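Local coordinates for carboxylesterase SOBER1 (Arabidopsis thaliana, PDB 6AVX), which hydrolyses short-chain carboxylic esters, has phospholipase A2 activity on phosphatidylcholine, and restrains the plant hypersensitive response to a bacterial effector, at residues A[131-135]-A[156-162]; A[58-62]-A[109-113]; A[65-69]-A[163-169]. The protein carries 1 engineered substitution. All blocks are in the same frame, centred on the assembly; numbering follows the deposited sequence. Where two conformers were deposited one is given.

Contact 1: residues A[131-135]-A[156-162]; sequences LSGWV and WSHGTDD
Ser132 and His158 meet where two neighbouring parallel strands of the alpha/beta-hydrolase sheet, 127-131 and 154-159, run out at the edge that carries the active site. Leu131 pairs with Ser157 in a parallel bridge, and one nearly straight bond, Ser132 N to Ser157 O at 2.8 Å, closes the ladder before the chains part. Just beyond it the packing is tight. The imidazole of His158 lies with one face against the backbone of Ser132, whose CA stands 3.7 Å from the ring centroid, a CH-pi contact. Its rotation is fixed at both nitrogens: Trp156 NE1 donates to His158 ND1 at 3.1 Å, each partner lying in the plane of the other's ring, and His158 NE2 bonds to Val165 O. The carbonyl O of Gly133 comes to the edges of both rings, 3.3 Å from Trp156 CZ2; though buried, it finds no hydrogen-bond partner.

The other side is loose. The type I turn from Gly159 to Asp162 swings away, with Asp161 exposed, before returning Asp162, the probable charge-relay acid, which bonds His194. Here a water links the two segments: it donates to Ser132 OG, accepts from Gly159 N, and gives its second hydrogen to Asp162 OD2 at 2.7 Å.

Contact 2: residues A[58-62]-A[109-113]; sequences SWFDV and QGGAL
Gln109 reaches out from the first turn of helix 109-120 and plugs its amide into the bend formed by Ser58, Trp59 and Phe60. With CG anti to the backbone N (chi1 -173°) and the chain extended beyond it, the side chain spans the gap between helix and loop, and both ends of the amide are used. NE2 donates to Ser58 OG at 2.9 Å and lies 2.8 Å from Phe60 O. OE1 accepts from Trp59 N at 3.0 Å, but this donor stands above the carbonyl plane, 56° out of it, so Trp59 N sits over the amide, whereas Ser58 OG meets it almost in plane. Glutamine suits this buried place because it can give and accept without bringing in a charge.

The aromatic residues flank this polar arm. The indole of Trp59 crosses it obliquely, with Trp59 CD1 3.4 Å from Gln109 OE1. The Phe60 ring and the Gln109 chain slide past each other in opposite directions, the ring and the amide plane 51° apart; CG of Gln109 lies over one ring face, 4.0 Å from the centroid, in a CH-pi contact. The small methyl of Ala112 meets the edge of the same ring, CB to CZ 3.8 Å. Trp59 stands at about a right angle to Leu113, whose CD2 methyl presses on one face of the indole, 3.5 Å from CD2 of Trp59. The indole N-H is turned to His12 O, while Leu113 also packs on helix 75-94.

Gly110 ends the GxSxG pattern of Gly106 and the probable nucleophile Ser108; the loop thus covers the start of the helix that leaves the nucleophile elbow, the turn characteristic of alpha/beta hydrolases.

Contact 3: residues A[65-69]-A[163-169]; sequences LPLKV and RMVLFEA. Engineered in segment 65-69: Leu67 (natural residue Phe).
Leu67 and Val165 face each other in a single backbone bridge between two loops. Two main-chain hydrogen bonds make it: Leu67 N donates to Met164 O at 3.0 Å, and Leu67 O accepts from Leu166 N at 3.0 Å in a straighter bond. A third bond uses a side chain. Glu168, in the first turn of helix 167-171, has CG set between its backbone N and carbonyl carbon (chi1 63°), turning its extended chain toward the loop; OE1 takes Val69 N at 2.9 Å on the anti side of the carboxylate, somewhat out of its plane. A glutamate thus supplies the acceptor where the loop backbone has passed beyond the bridge.

Lys68 NZ remains 4.6 Å from Glu168 OE1, too far for a salt bridge, though the opposite charges may attract weakly.

Among apolar contacts, CB of Leu67, an engineered residue (phenylalanine in the natural protein), lies 4.0 Å from CG1 of Val165, and its side chain goes on to Trp134. The ring of Pro66, after a cis peptide bond, rests its CB 4.2 Å from Leu166 CD2. Val69 CG2 crosses the Glu168 chain at a slant.

Val165 touches Ser108 and His194, while Asp162 OD1 accepts from the main-chain N-H groups of Met164 and Val165. The bridge therefore ties a surface loop to the segment after the acid of the probable alpha/beta-hydrolase triad.

How the contacts relate
Contacts 1 and 2 are buried, whereas contact 3 has several exposed residues and its centre lies about 16 Å from the centre of the chain. Contact 1 joins two strand ends through backbone pairing, imidazole and water; contact 2 sets a loop on a helix with one amide amid aromatic rings; contact 3 joins a loop to a second loop and the helix start behind it by main-chain bonds and a carboxylate. Trp134 of contact 1 packs on Phe60 and Gln109 of contact 2 and on Leu67 of contact 3. The second segments of contacts 1 and 3 are consecutive in the chain, and Gly159 O packs against Phe167. Contacts 2 and 3 share the loop before helix 75-94 and meet at Val62 and Leu67.

Contact 1: residues A[131-135]-A[156-162]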
ATOM      1  N   LEU A 131      -0.130   4.648  -2.588  1.00  5.47           N
ATOM      2  CA  LEU A 131       0.406   5.725  -3.420  1.00  5.46           C
ATOM      3  C   LEU A 131       0.811   5.114  -4.749  1.00  5.31           C
ATOM      4  O   LEU A 131       1.728   4.286  -4.812  1.00  6.29           O
ATOM      5  CB  LEU A 131       1.595   6.420  -2.762  1.00  6.28           C
ATOM      6  CG  LEU A 131       1.323   7.230  -1.489  1.00  5.50           C
ATOM      7  CD1 LEU A 131       1.170   6.345  -0.254  1.00  6.85           C
ATOM      8  CD2 LEU A 131       2.443   8.227  -1.269  1.00  6.81           C
ATOM      9  N   SER A 132       0.114   5.485  -5.803  1.00  5.46           N
ATOM     10  CA  SER A 132       0.507   5.100  -7.155  1.00  5.25           C
ATOM     11  C   SER A 132       0.627   3.591  -7.318  1.00  5.98           C
ATOM     12  O   SER A 132       1.527   3.086  -7.985  1.00  6.05           O
ATOM     13  CB  SER A 132       1.803   5.794  -7.554  1.00  6.60           C
ATOM     14  OG  SER A 132       1.703   7.196  -7.312  1.00  8.35           O
ATOM     15  N   GLY A 133      -0.305   2.865  -6.716  1.00  6.22           N
ATOM     16  CA  GLY A 133      -0.319   1.426  -6.765  1.00  6.77           C
ATOM     17  C   GLY A 133      -1.241   0.871  -7.829  1.00  5.73           C
ATOM     18  O   GLY A 133      -1.649   1.550  -8.775  1.00  6.46           O
ATOM     19  N   TRP A 134      -1.575  -0.402  -7.660  1.00  6.44           N
ATOM     20  CA  TRP A 134      -2.475  -1.102  -8.565  1.00  7.14           C
ATOM     21  C   TRP A 134      -3.104  -2.241  -7.785  1.00  6.94           C
ATOM     22  O   TRP A 134      -2.689  -2.558  -6.680  1.00  6.60           O
ATOM     23  CB  TRP A 134      -1.743  -1.602  -9.804  1.00  8.24           C
ATOM     24  CG  TRP A 134      -0.690  -2.652  -9.552  1.00  7.87           C
ATOM     25  CD1 TRP A 134      -0.864  -4.004  -9.595  1.00  8.32           C
ATOM     26  CD2 TRP A 134       0.703  -2.441  -9.290  1.00  6.84           C
ATOM     27  NE1 TRP A 134       0.319  -4.637  -9.359  1.00  8.09           N
ATOM     28  CE2 TRP A 134       1.309  -3.709  -9.193  1.00  7.71           C
ATOM     29  CE3 TRP A 134       1.501  -1.305  -9.162  1.00  7.22           C
ATOM     30  CZ2 TRP A 134       2.671  -3.869  -8.946  1.00  8.43           C
ATOM     31  CZ3 TRP A 134       2.848  -1.458  -8.931  1.00  8.07           C
ATOM     32  CH2 TRP A 134       3.429  -2.740  -8.841  1.00  8.39           C
ATOM     33  N   VAL A 135      -4.130  -2.855  -8.368  1.00  8.31           N
ATOM     34  CA  VAL A 135      -4.819  -3.985  -7.755  1.00  8.44           C
ATOM     35  C   VAL A 135      -4.057  -5.251  -8.134  1.00  8.21           C
ATOM     36  O   VAL A 135      -4.016  -5.593  -9.322  1.00  8.64           O
ATOM     37  CB  VAL A 135      -6.280  -4.063  -8.207  1.00 10.39           C
ATOM     38  CG1 VAL A 135      -6.977  -5.233  -7.525  1.00 11.60           C
ATOM     39  CG2 VAL A 135      -7.001  -2.766  -7.866  1.00 11.39           C
ATOM     40  N   TRP A 156      -6.410   6.243  -1.621  1.00  5.76           N
ATOM     41  CA  TRP A 156      -5.611   5.971  -2.806  1.00  5.98           C
ATOM     42  C   TRP A 156      -5.219   7.298  -3.434  1.00  6.72           C
ATOM     43  O   TRP A 156      -6.099   8.082  -3.793  1.00  9.30           O
ATOM     44  CB  TRP A 156      -6.440   5.171  -3.799  1.00  6.87           C
ATOM     45  CG  TRP A 156      -5.648   4.567  -4.909  1.00  5.88           C
ATOM     46  CD1 TRP A 156      -4.935   5.212  -5.874  1.00  7.21           C
ATOM     47  CD2 TRP A 156      -5.473   3.172  -5.159  1.00  6.32           C
ATOM     48  NE1 TRP A 156      -4.328   4.303  -6.703  1.00  7.33           N
ATOM     49  CE2 TRP A 156      -4.648   3.036  -6.284  1.00  6.80           C
ATOM     50  CE3 TRP A 156      -5.944   2.017  -4.523  1.00  7.37           C
ATOM     51  CZ2 TRP A 156      -4.297   1.796  -6.798  1.00  7.11           C
ATOM     52  CZ3 TRP A 156      -5.588   0.790  -5.018  1.00  7.97           C
ATOM     53  CH2 TRP A 156      -4.773   0.686  -6.150  1.00  7.83           C
ATOM     54  N   SER A 157      -3.921   7.542  -3.565  1.00  5.69           N
ATOM     55  CA  SER A 157      -3.366   8.754  -4.152  1.00  5.46           C
ATOM     56  C   SER A 157      -2.683   8.361  -5.452  1.00  6.82           C
ATOM     57  O   SER A 157      -1.924   7.391  -5.470  1.00  7.05           O
ATOM     58  CB  SER A 157      -2.325   9.348  -3.204  1.00  6.80           C
ATOM     59  OG  SER A 157      -2.911   9.733  -1.965  1.00  7.57           O
ATOM     60  N   HIS A 158      -2.944   9.080  -6.542  1.00  6.35           N
ATOM     61  CA  HIS A 158      -2.346   8.711  -7.825  1.00  7.52           C
ATOM     62  C   HIS A 158      -2.129   9.958  -8.665  1.00  7.35           C
ATOM     63  O   HIS A 158      -2.991  10.848  -8.712  1.00  7.88           O
ATOM     64  CB  HIS A 158      -3.233   7.727  -8.588  1.00  6.40           C
ATOM     65  CG  HIS A 158      -2.489   6.678  -9.355  1.00  6.25           C
ATOM     66  ND1 HIS A 158      -2.584   5.336  -9.044  1.00  6.83           N
ATOM     67  CD2 HIS A 158      -1.653   6.758 -10.419  1.00  7.04           C
ATOM     68  CE1 HIS A 158      -1.834   4.642  -9.880  1.00  5.87           C
ATOM     69  NE2 HIS A 158      -1.250   5.482 -10.720  1.00  6.49           N
ATOM     70  N   GLY A 159      -0.989   9.998  -9.345  1.00  6.47           N
ATOM     71  CA  GLY A 159      -0.682  11.098 -10.241  1.00  8.15           C
ATOM     72  C   GLY A 159      -1.312  10.869 -11.598  1.00  7.72           C
ATOM     73  O   GLY A 159      -1.251   9.782 -12.164  1.00  8.12           O
ATOM     74  N   THR A 160      -1.919  11.930 -12.137  1.00  8.17           N
ATOM     75  CA  THR A 160      -2.619  11.778 -13.404  1.00  9.79           C
ATOM     76  C   THR A 160      -1.671  11.512 -14.562  1.00  9.02           C
ATOM     77  O   THR A 160      -2.088  10.928 -15.567  1.00 10.13           O
ATOM     78  CB  THR A 160      -3.455  13.013 -13.745  1.00 13.68           C
ATOM     79  OG1 THR A 160      -2.606  14.154 -13.879  1.00 14.60           O
ATOM     80  CG2 THR A 160      -4.495  13.292 -12.684  1.00 13.01           C
ATOM     81  N   ASP A 161      -0.408  11.912 -14.441  1.00  8.76           N
ATOM     82  CA  ASP A 161       0.550  11.830 -15.533  1.00  9.18           C
ATOM     83  C   ASP A 161       1.490  10.646 -15.401  1.00  8.70           C
ATOM     84  O   ASP A 161       2.493  10.573 -16.115  1.00  9.23           O
ATOM     85  CB  ASP A 161       1.339  13.139 -15.647  1.00 10.56           C
ATOM     86  CG  ASP A 161       0.495  14.292 -16.164  1.00 26.66           C
ATOM     87  OD1 ASP A 161      -0.749  14.169 -16.179  1.00 25.62           O
ATOM     88  OD2 ASP A 161       1.081  15.331 -16.552  1.00 27.20           O
ATOM     89  N   ASP A 162       1.171   9.701 -14.525  1.00  8.24           N
ATOM     90  CA  ASP A 162       2.019   8.546 -14.276  1.00  7.00           C
ATOM     91  C   ASP A 162       1.998   7.625 -15.492  1.00  7.38           C
ATOM     92  O   ASP A 162       0.936   7.139 -15.899  1.00  8.75           O
ATOM     93  CB  ASP A 162       1.458   7.837 -13.044  1.00  7.13           C
ATOM     94  CG  ASP A 162       2.393   6.796 -12.459  1.00  7.12           C
ATOM     95  OD1 ASP A 162       3.194   6.182 -13.196  1.00  7.24           O
ATOM     96  OD2 ASP A 162       2.309   6.577 -11.221  1.00  7.26           O
TER
HETATM   97  O   HOH W   1       1.380   8.473  -9.618  1.00  7.59           O

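Contact 2: residues A[58-62]-A[109-113]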
ATOM      1  N   SER A  58      12.387  -6.730  -3.953  1.00  5.38           N
ATOM      2  CA  SER A  58      11.092  -6.767  -4.616  1.00  5.82           C
ATOM      3  C   SER A  58      10.118  -7.528  -3.735  1.00  5.90           C
ATOM      4  O   SER A  58      10.393  -8.662  -3.334  1.00  5.74           O
ATOM      5  CB  SER A  58      11.226  -7.481  -5.952  1.00  6.02           C
ATOM      6  OG  SER A  58       9.960  -7.590  -6.561  1.00  6.21           O
ATOM      7  N   TRP A  59       8.967  -6.916  -3.443  1.00  5.41           N
ATOM      8  CA  TRP A  59       7.988  -7.585  -2.596  1.00  5.54           C
ATOM      9  C   TRP A  59       7.390  -8.818  -3.253  1.00  5.14           C
ATOM     10  O   TRP A  59       7.065  -9.787  -2.566  1.00  5.54           O
ATOM     11  CB  TRP A  59       6.869  -6.618  -2.192  1.00  6.15           C
ATOM     12  CG  TRP A  59       7.339  -5.497  -1.320  1.00  5.63           C
ATOM     13  CD1 TRP A  59       7.454  -4.184  -1.665  1.00  6.97           C
ATOM     14  CD2 TRP A  59       7.784  -5.600   0.036  1.00  5.69           C
ATOM     15  NE1 TRP A  59       7.952  -3.469  -0.607  1.00  6.67           N
ATOM     16  CE2 TRP A  59       8.166  -4.309   0.447  1.00  5.77           C
ATOM     17  CE3 TRP A  59       7.905  -6.650   0.946  1.00  6.03           C
ATOM     18  CZ2 TRP A  59       8.665  -4.046   1.721  1.00  6.62           C
ATOM     19  CZ3 TRP A  59       8.404  -6.381   2.199  1.00  7.07           C
ATOM     20  CH2 TRP A  59       8.769  -5.096   2.576  1.00  8.46           C
ATOM     21  N   PHE A  60       7.143  -8.773  -4.561  1.00  5.60           N
ATOM     22  CA  PHE A  60       6.490  -9.851  -5.296  1.00  5.41           C
ATOM     23  C   PHE A  60       6.806  -9.623  -6.773  1.00  5.65           C
ATOM     24  O   PHE A  60       7.155  -8.521  -7.175  1.00  6.36           O
ATOM     25  CB  PHE A  60       4.980  -9.890  -5.017  1.00  6.01           C
ATOM     26  CG  PHE A  60       4.250  -8.621  -5.383  1.00  6.99           C
ATOM     27  CD1 PHE A  60       3.871  -8.384  -6.697  1.00  7.10           C
ATOM     28  CD2 PHE A  60       3.908  -7.672  -4.427  1.00  7.27           C
ATOM     29  CE1 PHE A  60       3.195  -7.210  -7.045  1.00  8.72           C
ATOM     30  CE2 PHE A  60       3.218  -6.502  -4.781  1.00  7.44           C
ATOM     31  CZ  PHE A  60       2.866  -6.282  -6.086  1.00  7.65           C
ATOM     32  N   ASP A  61       6.684 -10.662  -7.585  1.00  6.77           N
ATOM     33  CA  ASP A  61       7.127 -10.525  -8.961  1.00  6.62           C
ATOM     34  C   ASP A  61       6.181  -9.622  -9.730  1.00  7.78           C
ATOM     35  O   ASP A  61       4.964  -9.651  -9.531  1.00  8.52           O
ATOM     36  CB  ASP A  61       7.231 -11.888  -9.633  1.00  8.43           C
ATOM     37  CG  ASP A  61       8.047 -11.855 -10.908  1.00  9.41           C
ATOM     38  OD1 ASP A  61       8.828 -10.902 -11.124  1.00  9.23           O
ATOM     39  OD2 ASP A  61       7.897 -12.826 -11.685  1.00 13.35           O
ATOM     40  N   VAL A  62       6.761  -8.842 -10.636  1.00  8.88           N
ATOM     41  CA  VAL A  62       6.065  -7.887 -11.493  1.00 11.25           C
ATOM     42  C   VAL A  62       6.349  -8.330 -12.926  1.00 11.03           C
ATOM     43  O   VAL A  62       7.491  -8.211 -13.391  1.00 10.95           O
ATOM     44  CB  VAL A  62       6.558  -6.456 -11.233  1.00 10.69           C
ATOM     45  CG1 VAL A  62       5.870  -5.471 -12.173  1.00 13.51           C
ATOM     46  CG2 VAL A  62       6.337  -6.079  -9.769  1.00 13.31           C
ATOM     47  N   GLN A 109       4.754  -0.717  -6.081  1.00  5.21           N
ATOM     48  CA  GLN A 109       4.690  -2.108  -5.649  1.00  5.00           C
ATOM     49  C   GLN A 109       4.289  -2.216  -4.176  1.00  5.08           C
ATOM     50  O   GLN A 109       3.508  -3.090  -3.795  1.00  5.28           O
ATOM     51  CB  GLN A 109       6.052  -2.771  -5.868  1.00  5.79           C
ATOM     52  CG  GLN A 109       6.040  -4.261  -5.612  1.00  5.95           C
ATOM     53  CD  GLN A 109       7.417  -4.858  -5.619  1.00  5.98           C
ATOM     54  OE1 GLN A 109       8.318  -4.391  -4.928  1.00  6.22           O
ATOM     55  NE2 GLN A 109       7.590  -5.900  -6.410  1.00  6.80           N
ATOM     56  N   GLY A 110       4.804  -1.327  -3.337  1.00  4.93           N
ATOM     57  CA  GLY A 110       4.445  -1.326  -1.932  1.00  5.29           C
ATOM     58  C   GLY A 110       3.023  -0.863  -1.679  1.00  5.04           C
ATOM     59  O   GLY A 110       2.424  -1.223  -0.659  1.00  5.62           O
ATOM     60  N   GLY A 111       2.475  -0.045  -2.580  1.00  5.52           N
ATOM     61  CA  GLY A 111       1.065   0.310  -2.501  1.00  5.11           C
ATOM     62  C   GLY A 111       0.152  -0.845  -2.881  1.00  4.71           C
ATOM     63  O   GLY A 111      -0.870  -1.078  -2.230  1.00  5.75           O
ATOM     64  N   ALA A 112       0.493  -1.573  -3.942  1.00  4.77           N
ATOM     65  CA  ALA A 112      -0.221  -2.805  -4.260  1.00  5.05           C
ATOM     66  C   ALA A 112      -0.179  -3.766  -3.078  1.00  5.52           C
ATOM     67  O   ALA A 112      -1.191  -4.381  -2.719  1.00  5.80           O
ATOM     68  CB  ALA A 112       0.396  -3.432  -5.504  1.00  4.94           C
ATOM     69  N   LEU A 113       0.983  -3.887  -2.444  1.00  5.37           N
ATOM     70  CA  LEU A 113       1.095  -4.780  -1.297  1.00  5.41           C
ATOM     71  C   LEU A 113       0.293  -4.274  -0.118  1.00  5.19           C
ATOM     72  O   LEU A 113      -0.311  -5.073   0.611  1.00  5.26           O
ATOM     73  CB  LEU A 113       2.560  -4.967  -0.913  1.00  5.71           C
ATOM     74  CG  LEU A 113       2.806  -5.896   0.273  1.00  5.69           C
ATOM     75  CD1 LEU A 113       2.175  -7.256   0.083  1.00  6.94           C
ATOM     76  CD2 LEU A 113       4.294  -6.017   0.502  1.00  7.22           C
TER

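Contact 3: residues A[65-69]-A[163-169]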
ATOM      1  N   LEU A  65       5.802  -3.981 -17.395  1.00 24.43           N
ATOM      2  CA  LEU A  65       5.555  -2.572 -17.234  1.00 28.37           C
ATOM      3  C   LEU A  65       5.091  -2.027 -18.590  1.00 34.08           C
ATOM      4  O   LEU A  65       5.490  -2.533 -19.650  1.00 24.40           O
ATOM      5  CB  LEU A  65       6.812  -1.866 -16.739  1.00 21.59           C
ATOM      6  CG  LEU A  65       7.423  -2.450 -15.455  1.00 29.40           C
ATOM      7  CD1 LEU A  65       8.849  -1.950 -15.255  1.00 40.28           C
ATOM      8  CD2 LEU A  65       6.587  -2.161 -14.214  1.00 30.08           C
ATOM      9  N   PRO A  66       4.230  -1.004 -18.569  1.00 21.55           N
ATOM     10  CA  PRO A  66       3.740  -0.375 -17.339  1.00 13.36           C
ATOM     11  C   PRO A  66       2.592  -1.158 -16.765  1.00 18.58           C
ATOM     12  O   PRO A  66       2.020  -2.017 -17.445  1.00 16.56           O
ATOM     13  CB  PRO A  66       3.235   0.977 -17.829  1.00 13.98           C
ATOM     14  CG  PRO A  66       2.752   0.693 -19.240  1.00 17.97           C
ATOM     15  CD  PRO A  66       3.726  -0.327 -19.779  1.00 24.50           C
ATOM     16  N   LEU A  67       2.242  -0.884 -15.524  1.00 14.14           N
ATOM     17  CA  LEU A  67       1.036  -1.465 -14.967  1.00 15.10           C
ATOM     18  C   LEU A  67      -0.138  -0.702 -15.556  1.00 20.00           C
ATOM     19  O   LEU A  67      -0.124   0.532 -15.629  1.00 14.25           O
ATOM     20  CB  LEU A  67       1.027  -1.392 -13.441  1.00 14.87           C
ATOM     21  CG  LEU A  67       1.813  -2.465 -12.665  1.00 14.56           C
ATOM     22  CD1 LEU A  67       1.185  -3.838 -12.832  1.00 17.61           C
ATOM     23  CD2 LEU A  67       3.262  -2.491 -13.067  1.00 17.38           C
ATOM     24  N   LYS A  68      -1.124  -1.448 -16.029  1.00 21.95           N
ATOM     25  CA  LYS A  68      -2.263  -0.892 -16.727  1.00 22.54           C
ATOM     26  C   LYS A  68      -3.463  -1.728 -16.353  1.00 17.78           C
ATOM     27  O   LYS A  68      -3.356  -2.736 -15.647  1.00 23.83           O
ATOM     28  CB  LYS A  68      -2.075  -0.942 -18.247  1.00 42.96           C
ATOM     29  CG  LYS A  68      -1.481   0.316 -18.799  1.00 49.20           C
ATOM     30  CD  LYS A  68      -1.317   0.296 -20.315  1.00 54.83           C
ATOM     31  CE  LYS A  68      -2.649   0.319 -21.044  1.00 37.33           C
ATOM     32  NZ  LYS A  68      -2.753  -0.821 -21.990  1.00 54.46           N
ATOM     33  N   VAL A  69      -4.627  -1.271 -16.799  1.00 21.58           N
ATOM     34  CA  VAL A  69      -5.785  -2.141 -16.766  1.00 24.27           C
ATOM     35  C   VAL A  69      -5.496  -3.288 -17.720  1.00 28.38           C
ATOM     36  O   VAL A  69      -5.183  -3.071 -18.897  1.00 29.26           O
ATOM     37  CB  VAL A  69      -7.051  -1.372 -17.149  1.00 22.17           C
ATOM     38  CG1 VAL A  69      -8.264  -2.296 -17.089  1.00 33.12           C
ATOM     39  CG2 VAL A  69      -7.248  -0.161 -16.234  1.00 22.78           C
ATOM     40  N   ARG A 163       3.173   7.365 -16.066  1.00  6.95           N
ATOM     41  CA  ARG A 163       3.334   6.468 -17.205  1.00  7.79           C
ATOM     42  C   ARG A 163       4.021   5.173 -16.818  1.00  7.99           C
ATOM     43  O   ARG A 163       4.337   4.357 -17.689  1.00  9.38           O
ATOM     44  CB  ARG A 163       4.084   7.159 -18.347  1.00 10.90           C
ATOM     45  CG  ARG A 163       3.343   8.388 -18.877  1.00 13.72           C
ATOM     46  CD  ARG A 163       3.866   8.856 -20.230  1.00 18.81           C
ATOM     47  NE  ARG A 163       3.890   7.775 -21.222  1.00 22.01           N
ATOM     48  CZ  ARG A 163       4.915   7.490 -22.026  1.00 26.16           C
ATOM     49  NH1 ARG A 163       6.019   8.224 -22.014  1.00 24.31           N
ATOM     50  NH2 ARG A 163       4.824   6.476 -22.875  1.00 38.84           N
ATOM     51  N   MET A 164       4.241   4.960 -15.525  1.00  7.36           N
ATOM     52  CA  MET A 164       4.796   3.704 -15.055  0.51  7.95           C
ATOM     53  C   MET A 164       3.739   2.806 -14.450  1.00  6.71           C
ATOM     54  O   MET A 164       3.724   1.607 -14.743  1.00  7.81           O
ATOM     55  CB  MET A 164       5.923   3.960 -14.066  0.51  7.36           C
ATOM     56  CG  MET A 164       7.075   4.613 -14.767  0.51 10.15           C
ATOM     57  SD  MET A 164       8.373   5.147 -13.673  0.51  9.36           S
ATOM     58  CE  MET A 164       8.878   3.579 -12.960  0.51 12.36           C
ATOM     59  N   VAL A 165       2.859   3.367 -13.647  1.00  6.29           N
ATOM     60  CA  VAL A 165       1.636   2.720 -13.199  1.00  7.06           C
ATOM     61  C   VAL A 165       0.548   3.682 -13.640  1.00  6.62           C
ATOM     62  O   VAL A 165       0.363   4.747 -13.045  1.00  6.93           O
ATOM     63  CB  VAL A 165       1.611   2.493 -11.687  1.00  6.68           C
ATOM     64  CG1 VAL A 165       0.276   1.873 -11.281  1.00  7.52           C
ATOM     65  CG2 VAL A 165       2.767   1.599 -11.269  1.00  7.41           C
ATOM     66  N   LEU A 166      -0.104   3.361 -14.758  1.00  8.20           N
ATOM     67  CA  LEU A 166      -1.005   4.313 -15.377  1.00  9.44           C
ATOM     68  C   LEU A 166      -2.110   4.719 -14.421  1.00  8.81           C
ATOM     69  O   LEU A 166      -2.599   3.921 -13.625  1.00  8.93           O
ATOM     70  CB  LEU A 166      -1.651   3.735 -16.635  1.00 10.47           C
ATOM     71  CG  LEU A 166      -0.750   3.339 -17.794  1.00 18.60           C
ATOM     72  CD1 LEU A 166      -1.558   3.503 -19.060  1.00 40.22           C
ATOM     73  CD2 LEU A 166       0.504   4.140 -17.901  1.00 18.09           C
ATOM     74  N   PHE A 167      -2.514   5.974 -14.528  1.00  9.16           N
ATOM     75  CA  PHE A 167      -3.603   6.489 -13.705  1.00 10.08           C
ATOM     76  C   PHE A 167      -4.838   5.596 -13.807  1.00 10.24           C
ATOM     77  O   PHE A 167      -5.532   5.363 -12.806  1.00 10.02           O
ATOM     78  CB  PHE A 167      -3.896   7.927 -14.146  1.00 11.70           C
ATOM     79  CG  PHE A 167      -4.920   8.647 -13.305  1.00 10.17           C
ATOM     80  CD1 PHE A 167      -4.618   9.089 -12.029  1.00 10.48           C
ATOM     81  CD2 PHE A 167      -6.181   8.927 -13.818  1.00 13.73           C
ATOM     82  CE1 PHE A 167      -5.544   9.774 -11.272  1.00 10.47           C
ATOM     83  CE2 PHE A 167      -7.119   9.610 -13.057  1.00 15.76           C
ATOM     84  CZ  PHE A 167      -6.795  10.036 -11.784  1.00 13.14           C
ATOM     85  N   GLU A 168      -5.107   5.049 -14.995  1.00 10.76           N
ATOM     86  CA  GLU A 168      -6.263   4.168 -15.159  1.00 12.92           C
ATOM     87  C   GLU A 168      -6.163   2.912 -14.294  1.00 12.59           C
ATOM     88  O   GLU A 168      -7.193   2.352 -13.894  1.00 13.23           O
ATOM     89  CB  GLU A 168      -6.438   3.767 -16.626  1.00 15.78           C
ATOM     90  CG  GLU A 168      -5.272   2.968 -17.199  1.00 18.48           C
ATOM     91  CD  GLU A 168      -5.658   2.172 -18.437  1.00 45.05           C
ATOM     92  OE1 GLU A 168      -5.221   1.005 -18.562  1.00 28.14           O
ATOM     93  OE2 GLU A 168      -6.408   2.711 -19.277  1.00 38.76           O
ATOM     94  N   ALA A 169      -4.952   2.433 -14.013  1.00 10.84           N
ATOM     95  CA  ALA A 169      -4.805   1.299 -13.110  1.00 10.26           C
ATOM     96  C   ALA A 169      -5.213   1.665 -11.695  1.00 12.44           C
ATOM     97  O   ALA A 169      -5.723   0.813 -10.957  1.00 13.86           O
ATOM     98  CB  ALA A 169      -3.370   0.787 -13.121  1.00 12.92           C
TER